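Local coordinates for mandelate racemase / muconate lactonizing enzyme family protein (Agrobacterium tumefaciens, PDB 4DXK) that belongs to the mandelate racemase subgroup of the enolase superfamily, binds a sodium ion in its barrel domain and is probably a lyase or racemase, at residues L326-H331 / A374-E379. Sequence-based numbering, arbitrary orientation. Where two conformers were deposited one is given.
Sequences LCASTH and AGLGME
Ala328 and Leu376 mark the closest backbone approach between helical residues 326-331 and the irregular segment 374-379, with their CA atoms 6.2 Å apart. The loop passes the helix through a type II' beta turn from Ala374 to Gly377, closed by a weak bond from Gly377 N to Ala374 O, with positive phi at both Gly375 and Gly377.

The carbonyl of Leu376 is the polar centre of the contact. His331 NE2 donates to Leu376 O at 2.9 Å, nearly straight at 167°. The oxygen lies at the ring edge, in the imidazole plane, yet the ring N-H comes in above the carbonyl plane rather than on a lone pair. On the other ring nitrogen, ND1 is bonded to Ala104 N, which requires ND1 to be the acceptor; imidazole is therefore held at both nitrogens and its orientation fixed. His331 CE1 also lies 3.3 Å from Gly375 O.

One turn earlier, Cys327 points at the loop with SG anti to its backbone N (chi1 -180°), which brings the sulfur 3.2 Å from the same Leu376 O. Its CB packs on Met378 SD at 3.5 Å; Met378 CG lies between the backbone N and the carbonyl carbon (chi1 77°), and the chain then extends to carry SD there. Alongside, Leu376 sends CD2 against Ala328 CB at 3.7 Å.

All six touching residues are buried. Asp93 OD1, on helix 79-99, takes the Leu376 N-H, and Gly375 makes backbone bonds with Gln101 and Ile103, while Ile103 packs on both His331 and Leu376. Helix 323-335, which follows strand 315-317 of the parallel barrel sheet, is thereby joined to the N-terminal domain's helices through the loop that runs from strand 367-369 to strand 390-396.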
ATOM      1  N   LEU A 326      36.535 -17.871   7.966  1.00  8.88           N
ATOM      2  CA  LEU A 326      35.874 -18.858   8.809  1.00  9.09           C
ATOM      3  C   LEU A 326      36.016 -18.492  10.289  1.00  8.92           C
ATOM      4  O   LEU A 326      35.042 -18.521  11.052  1.00  9.25           O
ATOM      5  CB  LEU A 326      36.416 -20.262   8.539  1.00  9.85           C
ATOM      6  CG  LEU A 326      35.896 -21.345   9.490  1.00 10.70           C
ATOM      7  CD1 LEU A 326      34.384 -21.538   9.370  1.00 11.96           C
ATOM      8  CD2 LEU A 326      36.612 -22.668   9.259  1.00 13.41           C
ATOM      9  N   CYS A 327      37.224 -18.122  10.695  1.00  9.00           N
ATOM     10  CA  CYS A 327      37.468 -17.812  12.088  1.00  9.39           C
ATOM     11  C   CYS A 327      36.714 -16.562  12.557  1.00  8.65           C
ATOM     12  O   CYS A 327      36.018 -16.583  13.575  1.00  8.51           O
ATOM     13  CB  CYS A 327      38.967 -17.664  12.335  1.00  8.75           C
ATOM     14  SG  CYS A 327      39.337 -17.289  14.034  1.00 11.60           S
ATOM     15  N   ALA A 328      36.863 -15.459  11.834  1.00  8.59           N
ATOM     16  CA  ALA A 328      36.182 -14.225  12.213  1.00  8.94           C
ATOM     17  C   ALA A 328      34.656 -14.396  12.186  1.00  8.42           C
ATOM     18  O   ALA A 328      33.935 -13.824  13.014  1.00  9.00           O
ATOM     19  CB  ALA A 328      36.635 -13.084  11.328  1.00 10.59           C
ATOM     20  N   SER A 329      34.162 -15.195  11.244  1.00  8.03           N
ATOM     21  CA  SER A 329      32.730 -15.470  11.196  1.00  9.36           C
ATOM     22  C   SER A 329      32.285 -16.247  12.426  1.00  8.04           C
ATOM     23  O   SER A 329      31.178 -16.040  12.943  1.00  8.45           O
ATOM     24  CB  SER A 329      32.365 -16.252   9.941  1.00  9.74           C
ATOM     25  OG  SER A 329      32.648 -15.488   8.778  1.00  9.75           O
ATOM     26  N   THR A 330      33.127 -17.174  12.876  1.00  8.53           N
ATOM     27  CA  THR A 330      32.814 -17.930  14.078  1.00  8.44           C
ATOM     28  C   THR A 330      32.752 -17.012  15.301  1.00  7.93           C
ATOM     29  O   THR A 330      31.855 -17.153  16.127  1.00  7.95           O
ATOM     30  CB  THR A 330      33.779 -19.112  14.267  1.00  9.29           C
ATOM     31  OG1 THR A 330      33.734 -19.949  13.102  1.00  9.76           O
ATOM     32  CG2 THR A 330      33.378 -19.948  15.467  1.00 10.00           C
ATOM     33  N   HIS A 331      33.670 -16.046  15.405  1.00  7.83           N
ATOM     34  CA  HIS A 331      33.572 -15.048  16.483  1.00  8.47           C
ATOM     35  C   HIS A 331      32.219 -14.330  16.442  1.00  7.59           C
ATOM     36  O   HIS A 331      31.547 -14.170  17.461  1.00  8.02           O
ATOM     37  CB  HIS A 331      34.690 -13.999  16.400  1.00  8.48           C
ATOM     38  CG  HIS A 331      36.022 -14.483  16.875  1.00  8.07           C
ATOM     39  ND1 HIS A 331      36.408 -14.430  18.198  1.00  9.09           N
ATOM     40  CD2 HIS A 331      37.061 -15.026  16.198  1.00  7.89           C
ATOM     41  CE1 HIS A 331      37.628 -14.924  18.314  1.00  8.93           C
ATOM     42  NE2 HIS A 331      38.048 -15.291  17.114  1.00  8.59           N
ATOM     43  N   ALA A 374      43.693 -13.814  21.902  1.00 11.57           N
ATOM     44  CA  ALA A 374      43.227 -12.463  21.630  1.00 10.29           C
ATOM     45  C   ALA A 374      43.015 -12.236  20.136  1.00 10.51           C
ATOM     46  O   ALA A 374      43.669 -12.859  19.290  1.00 11.40           O
ATOM     47  CB  ALA A 374      44.223 -11.466  22.184  1.00 12.35           C
ATOM     48  N   GLY A 375      42.106 -11.325  19.800  1.00  9.14           N
ATOM     49  CA  GLY A 375      41.808 -11.045  18.407  1.00  8.77           C
ATOM     50  C   GLY A 375      41.150 -12.247  17.755  1.00  8.37           C
ATOM     51  O   GLY A 375      40.219 -12.840  18.317  1.00  8.89           O
ATOM     52  N   LEU A 376      41.631 -12.605  16.566  1.00  9.14           N
ATOM     53  CA  LEU A 376      41.150 -13.797  15.866  1.00  9.04           C
ATOM     54  C   LEU A 376      41.519 -15.075  16.595  1.00  8.84           C
ATOM     55  O   LEU A 376      40.774 -16.054  16.556  1.00  9.61           O
ATOM     56  CB  LEU A 376      41.768 -13.877  14.468  1.00  9.44           C
ATOM     57  CG  LEU A 376      41.386 -12.812  13.450  1.00  8.54           C
ATOM     58  CD1 LEU A 376      42.412 -12.784  12.313  1.00 10.97           C
ATOM     59  CD2 LEU A 376      39.986 -13.092  12.908  1.00 11.02           C
ATOM     60  N   GLY A 377      42.698 -15.078  17.212  1.00  9.10           N
ATOM     61  CA  GLY A 377      43.290 -16.301  17.737  1.00 10.31           C
ATOM     62  C   GLY A 377      44.121 -17.043  16.695  1.00 11.16           C
ATOM     63  O   GLY A 377      44.360 -18.247  16.826  1.00 13.07           O
ATOM     64  N   MET A 378      44.566 -16.335  15.659  1.00 11.39           N
ATOM     65  CA  MET A 378      45.414 -16.955  14.650  1.00 12.17           C
ATOM     66  C   MET A 378      46.241 -15.910  13.928  1.00 10.55           C
ATOM     67  O   MET A 378      45.870 -14.738  13.867  1.00 11.86           O
ATOM     68  CB  MET A 378      44.554 -17.688  13.624  1.00 12.06           C
ATOM     69  CG  MET A 378      43.911 -16.714  12.656  1.00 13.87           C
ATOM     70  SD  MET A 378      42.386 -17.148  11.832  1.00 18.77           S
ATOM     71  CE  MET A 378      42.829 -18.548  10.845  1.00 23.28           C
ATOM     72  N   GLU A 379      47.388 -16.357  13.412  0.60 10.75           N
ATOM     73  CA  GLU A 379      48.285 -15.549  12.589  0.60 15.35           C
ATOM     74  C   GLU A 379      48.625 -16.347  11.325  0.60 12.45           C
ATOM     75  O   GLU A 379      48.350 -17.541  11.263  0.60 12.69           O
ATOM     76  CB  GLU A 379      49.573 -15.235  13.359  0.60 17.19           C
ATOM     77  CG  GLU A 379      49.439 -14.192  14.477  0.60 15.03           C
ATOM     78  CD  GLU A 379      48.663 -14.692  15.694  0.60 19.29           C
ATOM     79  OE1 GLU A 379      48.858 -15.859  16.100  0.60 20.88           O
ATOM     80  OE2 GLU A 379      47.858 -13.910  16.250  0.60 20.05           O
TER